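Local coordinates for protein thioredoxin reductase (Clostridium acetobutylicum ATCC 824, PDB 6GNA) that probably reduces thioredoxin with electrons from ferredoxin, passed through a bound FAD and a redox disulfide, without using a pyridine nucleotide, at residues 81-89 with 220-231; 136-147 with 159-170. All blocks are in the same frame, centred on the assembly; numbering follows the deposited sequence.

Contact 1: residues 81-89 with 220-231. With FAD (flavin-adenine dinucleotide), chain B.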
loop_
_atom_site.group_PDB
_atom_site.type_symbol
_atom_site.label_atom_id
_atom_site.label_comp_id
_atom_site.label_asym_id
_atom_site.label_seq_id
_atom_site.Cartn_x
_atom_site.Cartn_y
_atom_site.Cartn_z
ATOM N N ASN A 81 13.859 -20.901 6.693
ATOM C CA ASN A 81 14.969 -20.600 5.780
ATOM C C ASN A 81 15.122 -21.705 4.733
ATOM O O ASN A 81 16.079 -22.481 4.733
ATOM C CB ASN A 81 16.257 -20.422 6.568
ATOM C CG ASN A 81 17.415 -19.933 5.708
ATOM O OD1 ASN A 81 17.262 -19.018 4.900
ATOM N ND2 ASN A 81 18.582 -20.542 5.885
ATOM N N VAL A 82 14.154 -21.751 3.811
ATOM C CA VAL A 82 14.187 -22.646 2.659
ATOM C C VAL A 82 13.720 -21.875 1.435
ATOM O O VAL A 82 12.998 -20.881 1.531
ATOM C CB VAL A 82 13.345 -23.935 2.814
ATOM C CG1 VAL A 82 13.827 -24.755 3.995
ATOM C CG2 VAL A 82 11.856 -23.617 2.946
ATOM N N LYS A 83 14.131 -22.364 0.273
ATOM C CA LYS A 83 13.698 -21.817 -1.006
ATOM C C LYS A 83 12.435 -22.532 -1.462
ATOM O O LYS A 83 12.394 -23.760 -1.519
ATOM C CB LYS A 83 14.787 -21.972 -2.073
ATOM C CG LYS A 83 14.378 -21.461 -3.461
ATOM C CD LYS A 83 15.498 -21.598 -4.490
ATOM C CE LYS A 83 15.059 -21.048 -5.849
ATOM N NZ LYS A 83 16.117 -21.284 -6.882
ATOM N N VAL A 84 11.401 -21.769 -1.781
ATOM C CA VAL A 84 10.203 -22.358 -2.367
ATOM C C VAL A 84 10.415 -22.537 -3.867
ATOM O O VAL A 84 10.720 -21.572 -4.578
ATOM C CB VAL A 84 8.960 -21.500 -2.089
ATOM C CG1 VAL A 84 7.735 -22.099 -2.787
ATOM C CG2 VAL A 84 8.730 -21.402 -0.580
ATOM N N ASN A 85 10.246 -23.767 -4.344
ATOM C CA ASN A 85 10.459 -24.100 -5.752
ATOM C C ASN A 85 9.190 -24.128 -6.582
ATOM O O ASN A 85 9.220 -23.745 -7.759
ATOM C CB ASN A 85 11.158 -25.458 -5.881
ATOM C CG ASN A 85 12.575 -25.391 -5.452
ATOM O OD1 ASN A 85 13.277 -24.429 -5.760
ATOM N ND2 ASN A 85 13.016 -26.399 -4.723
ATOM N N ASN A 86 8.060 -24.568 -6.025
ATOM C CA ASN A 86 6.837 -24.667 -6.805
ATOM C C ASN A 86 5.667 -24.624 -5.850
ATOM O O ASN A 86 5.747 -25.122 -4.724
ATOM C CB ASN A 86 6.771 -25.950 -7.647
ATOM C CG ASN A 86 7.707 -25.912 -8.829
ATOM O OD1 ASN A 86 8.726 -26.597 -8.851
ATOM N ND2 ASN A 86 7.375 -25.092 -9.821
ATOM N N ILE A 87 4.594 -23.996 -6.316
ATOM C CA ILE A 87 3.346 -23.890 -5.579
ATOM C C ILE A 87 2.260 -24.335 -6.527
ATOM O O ILE A 87 2.066 -23.724 -7.587
ATOM C CB ILE A 87 3.087 -22.456 -5.095
ATOM C CG1 ILE A 87 4.235 -22.029 -4.187
ATOM C CG2 ILE A 87 1.738 -22.364 -4.366
ATOM C CD1 ILE A 87 4.216 -20.584 -3.867
ATOM N N TYR A 88 1.569 -25.396 -6.166
ATOM C CA TYR A 88 0.602 -26.018 -7.055
ATOM C C TYR A 88 -0.765 -25.716 -6.495
ATOM O O TYR A 88 -1.102 -26.165 -5.392
ATOM C CB TYR A 88 0.828 -27.520 -7.149
ATOM C CG TYR A 88 2.150 -27.861 -7.760
ATOM C CD1 TYR A 88 2.433 -27.525 -9.073
ATOM C CD2 TYR A 88 3.118 -28.518 -7.023
ATOM C CE1 TYR A 88 3.647 -27.832 -9.637
ATOM C CE2 TYR A 88 4.327 -28.835 -7.577
ATOM C CZ TYR A 88 4.591 -28.488 -8.882
ATOM O OH TYR A 88 5.806 -28.807 -9.440
ATOM N N ALA A 89 -1.538 -24.936 -7.252
ATOM C CA ALA A 89 -2.904 -24.625 -6.878
ATOM C C ALA A 89 -3.735 -25.871 -7.105
ATOM O O ALA A 89 -4.022 -26.234 -8.249
ATOM C CB ALA A 89 -3.412 -23.468 -7.732
ATOM N N LEU A 220 19.603 -20.391 -11.453
ATOM C CA LEU A 220 19.122 -20.502 -10.069
ATOM C C LEU A 220 19.243 -19.167 -9.346
ATOM O O LEU A 220 20.324 -18.781 -8.885
ATOM C CB LEU A 220 19.841 -21.610 -9.314
ATOM C CG LEU A 220 19.716 -23.017 -9.911
ATOM C CD1 LEU A 220 20.323 -24.003 -8.916
ATOM C CD2 LEU A 220 18.260 -23.369 -10.240
ATOM N N LYS A 221 18.108 -18.517 -9.180
ATOM C CA LYS A 221 17.995 -17.230 -8.524
ATOM C C LYS A 221 17.164 -17.427 -7.251
ATOM O O LYS A 221 16.794 -18.549 -6.892
ATOM C CB LYS A 221 17.399 -16.218 -9.514
ATOM C CG LYS A 221 18.304 -15.975 -10.724
ATOM C CD LYS A 221 17.742 -14.977 -11.743
ATOM C CE LYS A 221 18.626 -14.910 -12.985
ATOM N NZ LYS A 221 18.189 -13.933 -14.031
ATOM N N ASP A 222 16.848 -16.328 -6.562
ATOM C CA ASP A 222 16.097 -16.462 -5.314
ATOM C C ASP A 222 14.728 -17.081 -5.556
ATOM O O ASP A 222 14.184 -17.764 -4.683
ATOM C CB ASP A 222 15.923 -15.103 -4.648
ATOM C CG ASP A 222 17.186 -14.603 -3.965
ATOM O OD1 ASP A 222 18.227 -15.309 -3.936
ATOM O OD2 ASP A 222 17.120 -13.485 -3.393
ATOM N N SER A 223 14.210 -16.896 -6.754
ATOM C CA SER A 223 12.949 -17.494 -7.099
ATOM C C SER A 223 12.847 -17.665 -8.595
ATOM O O SER A 223 13.374 -16.865 -9.354
ATOM C CB SER A 223 11.794 -16.607 -6.615
ATOM O OG SER A 223 10.536 -17.141 -6.978
ATOM N N ALA A 224 12.230 -18.755 -9.016
ATOM C CA ALA A 224 11.918 -18.905 -10.416
ATOM C C ALA A 224 11.016 -17.746 -10.846
ATOM O O ALA A 224 10.388 -17.102 -10.006
ATOM C CB ALA A 224 11.169 -20.215 -10.625
ATOM N N PRO A 225 10.909 -17.474 -12.145
ATOM C CA PRO A 225 9.922 -16.497 -12.585
ATOM C C PRO A 225 8.547 -16.904 -12.100
ATOM O O PRO A 225 8.240 -18.106 -11.994
ATOM C CB PRO A 225 10.027 -16.549 -14.115
ATOM C CG PRO A 225 11.376 -17.130 -14.403
ATOM C CD PRO A 225 11.630 -18.084 -13.274
ATOM N N PRO A 226 7.676 -15.940 -11.796
ATOM C CA PRO A 226 6.441 -16.287 -11.078
ATOM C C PRO A 226 5.548 -17.269 -11.810
ATOM O O PRO A 226 4.906 -18.111 -11.166
ATOM C CB PRO A 226 5.761 -14.928 -10.860
ATOM C CG PRO A 226 6.478 -13.965 -11.758
ATOM C CD PRO A 226 7.860 -14.488 -11.920
ATOM N N GLU A 227 5.507 -17.215 -13.146
ATOM C CA GLU A 227 4.680 -18.129 -13.913
ATOM C C GLU A 227 5.238 -19.549 -13.900
ATOM O O GLU A 227 4.501 -20.501 -14.178
ATOM C CB GLU A 227 4.534 -17.606 -15.347
ATOM C CG GLU A 227 5.832 -17.580 -16.161
ATOM C CD GLU A 227 6.651 -16.297 -16.010
ATOM O OE1 GLU A 227 6.489 -15.560 -15.014
ATOM O OE2 GLU A 227 7.479 -16.032 -16.910
ATOM N N GLN A 228 6.518 -19.719 -13.591
ATOM C CA GLN A 228 7.097 -21.044 -13.392
ATOM C C GLN A 228 6.949 -21.513 -11.949
ATOM O O GLN A 228 6.669 -22.695 -11.703
ATOM C CB GLN A 228 8.583 -21.046 -13.789
ATOM C CG GLN A 228 8.821 -20.598 -15.229
ATOM C CD GLN A 228 8.070 -21.445 -16.223
ATOM O OE1 GLN A 228 7.944 -22.657 -16.046
ATOM N NE2 GLN A 228 7.545 -20.812 -17.267
ATOM N N LEU A 229 7.140 -20.600 -10.997
ATOM C CA LEU A 229 6.955 -20.926 -9.589
ATOM C C LEU A 229 5.529 -21.401 -9.328
ATOM O O LEU A 229 5.316 -22.411 -8.647
ATOM C CB LEU A 229 7.273 -19.690 -8.752
ATOM C CG LEU A 229 7.033 -19.833 -7.253
ATOM C CD1 LEU A 229 8.122 -20.679 -6.637
ATOM C CD2 LEU A 229 6.987 -18.455 -6.574
ATOM N N VAL A 230 4.544 -20.728 -9.927
ATOM C CA VAL A 230 3.126 -20.981 -9.675
ATOM C C VAL A 230 2.461 -21.266 -11.016
ATOM O O VAL A 230 1.929 -20.348 -11.666
ATOM C CB VAL A 230 2.438 -19.808 -8.947
ATOM C CG1 VAL A 230 1.047 -20.239 -8.500
ATOM C CG2 VAL A 230 3.269 -19.340 -7.769
ATOM N N PRO A 231 2.462 -22.509 -11.475
ATOM C CA PRO A 231 1.833 -22.801 -12.762
ATOM C C PRO A 231 0.394 -22.313 -12.810
ATOM O O PRO A 231 -0.387 -22.510 -11.873
ATOM C CB PRO A 231 1.907 -24.328 -12.849
ATOM C CG PRO A 231 3.088 -24.676 -12.049
ATOM C CD PRO A 231 3.105 -23.702 -10.906
HETATM P PA FAD B . 12.225 -8.125 -1.466
HETATM O O1A FAD B . 12.685 -6.982 -0.596
HETATM O O2A FAD B . 13.039 -8.502 -2.679
HETATM O O5B FAD B . 12.058 -9.433 -0.548
HETATM C C5B FAD B . 12.058 -10.727 -1.137
HETATM C C4B FAD B . 12.579 -11.751 -0.142
HETATM O O4B FAD B . 11.900 -12.994 -0.332
HETATM C C3B FAD B . 14.062 -12.009 -0.348
HETATM O O3B FAD B . 14.739 -12.084 0.908
HETATM C C2B FAD B . 14.119 -13.342 -1.058
HETATM O O2B FAD B . 15.285 -14.093 -0.712
HETATM C C1B FAD B . 12.845 -14.030 -0.601
HETATM N N9A FAD B . 12.336 -14.943 -1.647
HETATM C C8A FAD B . 12.029 -14.612 -2.916
HETATM N N7A FAD B . 11.592 -15.700 -3.597
HETATM C C5A FAD B . 11.620 -16.748 -2.756
HETATM C C6A FAD B . 11.292 -18.188 -2.827
HETATM N N6A FAD B . 10.831 -18.742 -3.972
HETATM N N1A FAD B . 11.468 -18.926 -1.711
HETATM C C2A FAD B . 11.925 -18.396 -0.561
HETATM N N3A FAD B . 12.241 -17.097 -0.431
HETATM C C4A FAD B . 12.113 -16.242 -1.472
HETATM N N1 FAD B . 12.705 1.490 -1.696
HETATM C C2 FAD B . 12.281 2.599 -1.040
HETATM O O2 FAD B . 11.054 2.767 -0.881
HETATM N N3 FAD B . 13.122 3.529 -0.554
HETATM C C4 FAD B . 14.450 3.418 -0.684
HETATM O O4 FAD B . 15.212 4.294 -0.224
HETATM C C4X FAD B . 14.997 2.235 -1.389
HETATM N N5 FAD B . 16.324 2.057 -1.559
HETATM C C5X FAD B . 16.798 0.968 -2.204
HETATM C C6 FAD B . 18.169 0.808 -2.366
HETATM C C7 FAD B . 18.668 -0.308 -3.028
HETATM C C7M FAD B . 20.153 -0.480 -3.203
HETATM C C8 FAD B . 17.735 -1.332 -3.564
HETATM C C8M FAD B . 18.272 -2.541 -4.283
HETATM C C9 FAD B . 16.365 -1.174 -3.404
HETATM C C9A FAD B . 15.863 -0.061 -2.743
HETATM N N10 FAD B . 14.473 0.112 -2.587
HETATM C C10 FAD B . 14.017 1.247 -1.892
HETATM C "C1'" FAD B . 13.527 -0.886 -3.095
HETATM C "C2'" FAD B . 12.989 -1.720 -1.944
HETATM O "O2'" FAD B . 14.084 -2.416 -1.341
HETATM C "C3'" FAD B . 11.959 -2.726 -2.441
HETATM O "O3'" FAD B . 10.846 -2.036 -3.013
HETATM C "C4'" FAD B . 11.473 -3.612 -1.304
HETATM O "O4'" FAD B . 12.585 -4.310 -0.732
HETATM C "C5'" FAD B . 10.431 -4.606 -1.801
HETATM O "O5'" FAD B . 10.317 -5.650 -0.844
HETATM P P FAD B . 9.580 -7.035 -1.184
HETATM O O1P FAD B . 9.283 -7.736 0.119
HETATM O O2P FAD B . 8.470 -6.820 -2.181
HETATM O O3P FAD B . 10.719 -7.854 -1.979
HETATM O O HOH W 1 15.412 -20.537 -9.506
HETATM O O HOH W 2 11.759 -20.763 -7.128
HETATM O O HOH W 3 0.011 -23.813 -9.600
#
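At the adenine end of the FAD site, where a strand of the flavin-binding domain meets the chain returning from the disulfide-bearing domain, Lys83 reaches residues 220-231 with the part of its chain from CG outward. That chain leaves with CG anti to the backbone N (chi1 178°) and stays extended, which carries CE past the carbonyl of Asp222 and brings NZ to Lys221 O at 2.8 Å, almost in line with the C=O bond. A water accepts a second bond from the ammonium group.

One residue on, the backbone of Val84 pairs with two adenine atoms: its N donates a hydrogen bond to FAD N1A at 2.8 Å, and Val84 O accepts one from FAD N6A at 2.9 Å. Ser223 OG approaches the same amino group from the other segment, but this bond is weak and long. A bridging water joins Val84 O to Ala224 N, so the carbonyl is gripped by two donors.

Further along, Leu229 O receives the amide N of Ile87 at 2.9 Å and also lies 3.3 Å from Asn86 CA. The side chain of Leu229 crosses that of Val84 at about a right angle, with CD1 4.1 Å from Val84 CG1 and near the carbonyls of Val84 and Asn85. Val230 CG2 then packs on Ile87 CB, and Pro231 CG meets the Tyr88 ring obliquely at CE1, 4.0 Å away. A third water ties Ile87 O, Ala89 N and Pro231 O together.

Asn85 and Asn86 form a classic beta bulge opposite Met97. Strand 84-89 pairs with strand 94-98 and meets segment 220-231, whose short helix is 226-229, while Lys83 also touches Glu155 and Glu159 of helix 155-163.

Contact 2: residues 136-147 with 159-170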
loop_
_atom_site.group_PDB
_atom_site.type_symbol
_atom_site.label_atom_id
_atom_site.label_comp_id
_atom_site.label_asym_id
_atom_site.label_seq_id
_atom_site.Cartn_x
_atom_site.Cartn_y
_atom_site.Cartn_z
ATOM N N THR A 136 17.345 -29.414 -8.601
ATOM C CA THR A 136 16.991 -30.595 -7.819
ATOM C C THR A 136 15.663 -31.188 -8.277
ATOM O O THR A 136 15.486 -32.411 -8.247
ATOM C CB THR A 136 16.950 -30.247 -6.331
ATOM O OG1 THR A 136 16.017 -29.183 -6.110
ATOM C CG2 THR A 136 18.313 -29.790 -5.847
ATOM N N CYS A 137 14.730 -30.337 -8.712
ATOM C CA CYS A 137 13.446 -30.816 -9.211
ATOM C C CYS A 137 13.625 -31.709 -10.442
ATOM O O CYS A 137 12.986 -32.762 -10.558
ATOM C CB CYS A 137 12.546 -29.614 -9.543
ATOM S SG CYS A 137 12.292 -28.326 -8.212
ATOM N N ASP A 138 14.502 -31.313 -11.367
ATOM C CA ASP A 138 14.684 -32.026 -12.624
ATOM C C ASP A 138 15.837 -33.009 -12.579
ATOM O O ASP A 138 16.184 -33.577 -13.618
ATOM C CB ASP A 138 14.919 -31.045 -13.780
ATOM C CG ASP A 138 13.718 -30.178 -14.067
ATOM O OD1 ASP A 138 12.658 -30.401 -13.445
ATOM O OD2 ASP A 138 13.837 -29.271 -14.920
ATOM N N ALA A 139 16.429 -33.231 -11.406
ATOM C CA ALA A 139 17.684 -33.975 -11.327
ATOM C C ALA A 139 17.601 -35.345 -11.970
ATOM O O ALA A 139 18.528 -35.699 -12.718
ATOM C CB ALA A 139 18.159 -34.071 -9.875
ATOM N N PRO A 140 16.570 -36.163 -11.726
ATOM C CA PRO A 140 16.558 -37.502 -12.342
ATOM C C PRO A 140 16.657 -37.461 -13.850
ATOM O O PRO A 140 17.197 -38.395 -14.455
ATOM C CB PRO A 140 15.222 -38.099 -11.876
ATOM C CG PRO A 140 14.869 -37.350 -10.644
ATOM C CD PRO A 140 15.401 -35.953 -10.853
ATOM N N LEU A 141 16.144 -36.405 -14.475
ATOM C CA LEU A 141 16.184 -36.265 -15.924
ATOM C C LEU A 141 17.610 -36.122 -16.442
ATOM O O LEU A 141 17.860 -36.402 -17.620
ATOM C CB LEU A 141 15.352 -35.037 -16.297
ATOM C CG LEU A 141 14.732 -34.843 -17.677
ATOM C CD1 LEU A 141 13.926 -36.050 -18.116
ATOM C CD2 LEU A 141 13.842 -33.608 -17.604
ATOM N N TYR A 142 18.547 -35.701 -15.585
ATOM C CA TYR A 142 19.934 -35.468 -15.970
ATOM C C TYR A 142 20.877 -36.512 -15.382
ATOM O O TYR A 142 22.094 -36.308 -15.349
ATOM C CB TYR A 142 20.352 -34.034 -15.618
ATOM C CG TYR A 142 19.570 -33.060 -16.458
ATOM C CD1 TYR A 142 19.990 -32.723 -17.737
ATOM C CD2 TYR A 142 18.366 -32.534 -16.004
ATOM C CE1 TYR A 142 19.248 -31.857 -18.530
ATOM C CE2 TYR A 142 17.619 -31.674 -16.790
ATOM C CZ TYR A 142 18.064 -31.338 -18.051
ATOM O OH TYR A 142 17.325 -30.479 -18.843
ATOM N N LYS A 143 20.343 -37.653 -14.961
ATOM C CA LYS A 143 21.196 -38.734 -14.505
ATOM C C LYS A 143 22.105 -39.161 -15.649
ATOM O O LYS A 143 21.637 -39.422 -16.760
ATOM C CB LYS A 143 20.335 -39.910 -14.045
ATOM C CG LYS A 143 21.131 -41.053 -13.451
ATOM C CD LYS A 143 20.230 -42.215 -13.031
ATOM C CE LYS A 143 21.051 -43.442 -12.648
ATOM N NZ LYS A 143 20.209 -44.576 -12.164
ATOM N N GLY A 144 23.409 -39.207 -15.379
ATOM C CA GLY A 144 24.384 -39.564 -16.394
ATOM C C GLY A 144 24.555 -38.553 -17.506
ATOM O O GLY A 144 25.146 -38.889 -18.540
ATOM N N LYS A 145 24.052 -37.332 -17.333
ATOM C CA LYS A 145 24.196 -36.261 -18.308
ATOM C C LYS A 145 25.028 -35.124 -17.719
ATOM O O LYS A 145 25.385 -35.124 -16.538
ATOM C CB LYS A 145 22.816 -35.765 -18.778
ATOM C CG LYS A 145 21.973 -36.854 -19.468
ATOM C CD LYS A 145 20.735 -36.288 -20.155
ATOM C CE LYS A 145 20.013 -37.351 -20.983
ATOM N NZ LYS A 145 18.718 -36.853 -21.525
ATOM N N ILE A 146 25.354 -34.149 -18.565
ATOM C CA ILE A 146 26.156 -32.999 -18.163
ATOM C C ILE A 146 25.217 -31.870 -17.769
ATOM O O ILE A 146 24.292 -31.531 -18.519
ATOM C CB ILE A 146 27.083 -32.554 -19.304
ATOM C CG1 ILE A 146 28.005 -33.707 -19.730
ATOM C CG2 ILE A 146 27.891 -31.328 -18.891
ATOM C CD1 ILE A 146 28.745 -33.438 -21.015
ATOM N N VAL A 147 25.462 -31.269 -16.610
ATOM C CA VAL A 147 24.614 -30.202 -16.086
ATOM C C VAL A 147 25.471 -28.991 -15.741
ATOM O O VAL A 147 26.517 -29.124 -15.089
ATOM C CB VAL A 147 23.819 -30.663 -14.849
ATOM C CG1 VAL A 147 23.037 -29.503 -14.239
ATOM C CG2 VAL A 147 22.878 -31.796 -15.227
ATOM N N GLU A 159 22.368 -27.132 -4.670
ATOM C CA GLU A 159 21.777 -27.876 -5.773
ATOM C C GLU A 159 22.863 -28.491 -6.635
ATOM O O GLU A 159 22.727 -29.627 -7.090
ATOM C CB GLU A 159 20.870 -26.967 -6.600
ATOM C CG GLU A 159 19.669 -26.428 -5.815
ATOM C CD GLU A 159 18.557 -25.929 -6.696
ATOM O OE1 GLU A 159 18.276 -26.587 -7.710
ATOM O OE2 GLU A 159 17.946 -24.883 -6.373
ATOM N N ALA A 160 23.944 -27.748 -6.874
ATOM C CA ALA A 160 25.080 -28.309 -7.606
ATOM C C ALA A 160 25.632 -29.543 -6.904
ATOM O O ALA A 160 25.954 -30.545 -7.553
ATOM C CB ALA A 160 26.176 -27.250 -7.733
ATOM N N ASN A 161 25.786 -29.476 -5.581
ATOM C CA ASN A 161 26.303 -30.626 -4.846
ATOM C C ASN A 161 25.388 -31.829 -5.001
ATOM O O ASN A 161 25.861 -32.963 -5.144
ATOM C CB ASN A 161 26.489 -30.278 -3.371
ATOM C CG ASN A 161 27.592 -29.274 -3.151
ATOM O OD1 ASN A 161 28.530 -29.190 -3.945
ATOM N ND2 ASN A 161 27.469 -28.484 -2.094
ATOM N N TYR A 162 24.076 -31.607 -4.942
ATOM C CA TYR A 162 23.142 -32.710 -5.117
ATOM C C TYR A 162 23.239 -33.284 -6.523
ATOM O O TYR A 162 23.230 -34.506 -6.708
ATOM C CB TYR A 162 21.716 -32.231 -4.832
ATOM C CG TYR A 162 20.680 -33.321 -4.973
ATOM C CD1 TYR A 162 20.554 -34.312 -4.006
ATOM C CD2 TYR A 162 19.834 -33.371 -6.074
ATOM C CE1 TYR A 162 19.615 -35.321 -4.129
ATOM C CE2 TYR A 162 18.891 -34.384 -6.207
ATOM C CZ TYR A 162 18.787 -35.352 -5.228
ATOM O OH TYR A 162 17.854 -36.361 -5.340
ATOM N N LEU A 163 23.307 -32.417 -7.534
ATOM C CA LEU A 163 23.352 -32.913 -8.903
ATOM C C LEU A 163 24.612 -33.704 -9.172
ATOM O O LEU A 163 24.605 -34.581 -10.035
ATOM C CB LEU A 163 23.242 -31.762 -9.905
ATOM C CG LEU A 163 21.849 -31.515 -10.492
ATOM C CD1 LEU A 163 21.431 -32.680 -11.378
ATOM C CD2 LEU A 163 20.816 -31.285 -9.389
ATOM N N ALA A 164 25.699 -33.415 -8.451
ATOM C CA ALA A 164 26.942 -34.144 -8.683
ATOM C C ALA A 164 26.803 -35.622 -8.355
ATOM O O ALA A 164 27.624 -36.426 -8.807
ATOM C CB ALA A 164 28.072 -33.510 -7.876
ATOM N N GLU A 165 25.767 -36.003 -7.607
ATOM C CA GLU A 165 25.515 -37.405 -7.304
ATOM C C GLU A 165 24.807 -38.148 -8.430
ATOM O O GLU A 165 24.737 -39.378 -8.382
ATOM C CB GLU A 165 24.659 -37.509 -6.038
ATOM C CG GLU A 165 25.196 -36.724 -4.844
ATOM C CD GLU A 165 26.424 -37.363 -4.226
ATOM O OE1 GLU A 165 26.542 -38.606 -4.280
ATOM O OE2 GLU A 165 27.272 -36.622 -3.685
ATOM N N LEU A 166 24.262 -37.443 -9.417
ATOM C CA LEU A 166 23.488 -38.052 -10.495
ATOM C C LEU A 166 24.060 -37.750 -11.871
ATOM O O LEU A 166 24.110 -38.632 -12.723
ATOM C CB LEU A 166 22.025 -37.563 -10.432
ATOM C CG LEU A 166 21.203 -38.031 -9.225
ATOM C CD1 LEU A 166 19.839 -37.336 -9.182
ATOM C CD2 LEU A 166 21.040 -39.551 -9.234
ATOM N N ALA A 167 24.494 -36.520 -12.107
ATOM C CA ALA A 167 25.009 -36.126 -13.404
ATOM C C ALA A 167 26.407 -36.687 -13.623
ATOM O O ALA A 167 27.154 -36.959 -12.678
ATOM C CB ALA A 167 25.059 -34.599 -13.490
ATOM N N SER A 168 26.744 -36.907 -14.896
ATOM C CA SER A 168 28.101 -37.328 -15.228
ATOM C C SER A 168 29.119 -36.222 -14.988
ATOM O O SER A 168 30.304 -36.512 -14.798
ATOM C CB SER A 168 28.157 -37.749 -16.693
ATOM O OG SER A 168 27.661 -36.701 -17.516
ATOM N N LYS A 169 28.687 -34.964 -15.006
ATOM C CA LYS A 169 29.587 -33.833 -14.848
ATOM C C LYS A 169 28.734 -32.636 -14.452
ATOM O O LYS A 169 27.676 -32.420 -15.042
ATOM C CB LYS A 169 30.302 -33.533 -16.171
ATOM C CG LYS A 169 31.136 -32.260 -16.186
ATOM C CD LYS A 169 32.412 -32.400 -15.371
ATOM C CE LYS A 169 33.307 -31.181 -15.541
ATOM N NZ LYS A 169 34.578 -31.273 -14.774
ATOM N N VAL A 170 29.188 -31.879 -13.454
ATOM C CA VAL A 170 28.501 -30.670 -12.992
ATOM C C VAL A 170 29.464 -29.491 -13.075
ATOM O O VAL A 170 30.558 -29.533 -12.504
ATOM C CB VAL A 170 27.979 -30.803 -11.548
ATOM C CG1 VAL A 170 27.265 -29.510 -11.094
ATOM C CG2 VAL A 170 27.056 -32.014 -11.409
HETATM O O HOH W 4 27.528 -37.495 -20.072
#
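The side chains of Thr136 and Glu159 cross at about a right angle. From Glu159 CB, which lies near Thr136 CG2, the chain passes to CG, 3.6 Å from the same Thr136 CG2. With CG anti to the carbonyl carbon (chi1 -63°) and the chain extended beyond it, CD lies about equally far from that methyl and from Thr136 N. The tip, OE1, accepts the Thr136 N-H, with 3.1 Å between OE1 and N; the donor comes from the anti side, 32° out of the carboxylate plane. A weak second bond from Ala135 N reaches the same oxygen, so two consecutive amides at the start of helix 135-138 face one acceptor.

Beyond this pair the packing turns apolar. Ala139 CB sits among three side chains of the other segment: it lies at the edge of the Tyr162 ring, 3.8 Å from CE2, and also touches Leu163 CD1 and, at 3.7 Å, Leu166 CD1.

The segments then enter the parallel sheet of a Rossmann-like domain, within the beta-alpha-beta unit of strand 146-151, helix 155-163 and strand 169-174. Where the strands begin, a type II turn from Tyr142 to Lys145 presents Gly144 N to Leu166 O, a nearly straight bond of 2.8 Å (174° at the hydrogen). Lys145 O in turn accepts a bond from Ser168 N at 2.8 Å. Ile146 is then paired with Lys169 and Val147 with Val170, and Val147 N donates to Lys169 O at 2.9 Å.

From the N terminus, the chain first lays down segment 81-89 on an outer strand of the flavin-binding part. It then runs through strands 94-98, 102-105 and 108-110 into the second domain, where 136-147 and 159-170 meet to close the short loop of contact 2. Only later does 220-231 return to 81-89, so contact 1 closes a long loop that contains contact 2 whole, and the two do not cross. Contact 2 joins helix 135-138 and the first strand of the beta-alpha-beta unit to its helix and second strand; contact 1 ties an outer strand of the flavin-binding part to the chain coming back from the second domain. They touch directly: Leu220 CD1 lies 3.4 Å from Glu159 CD.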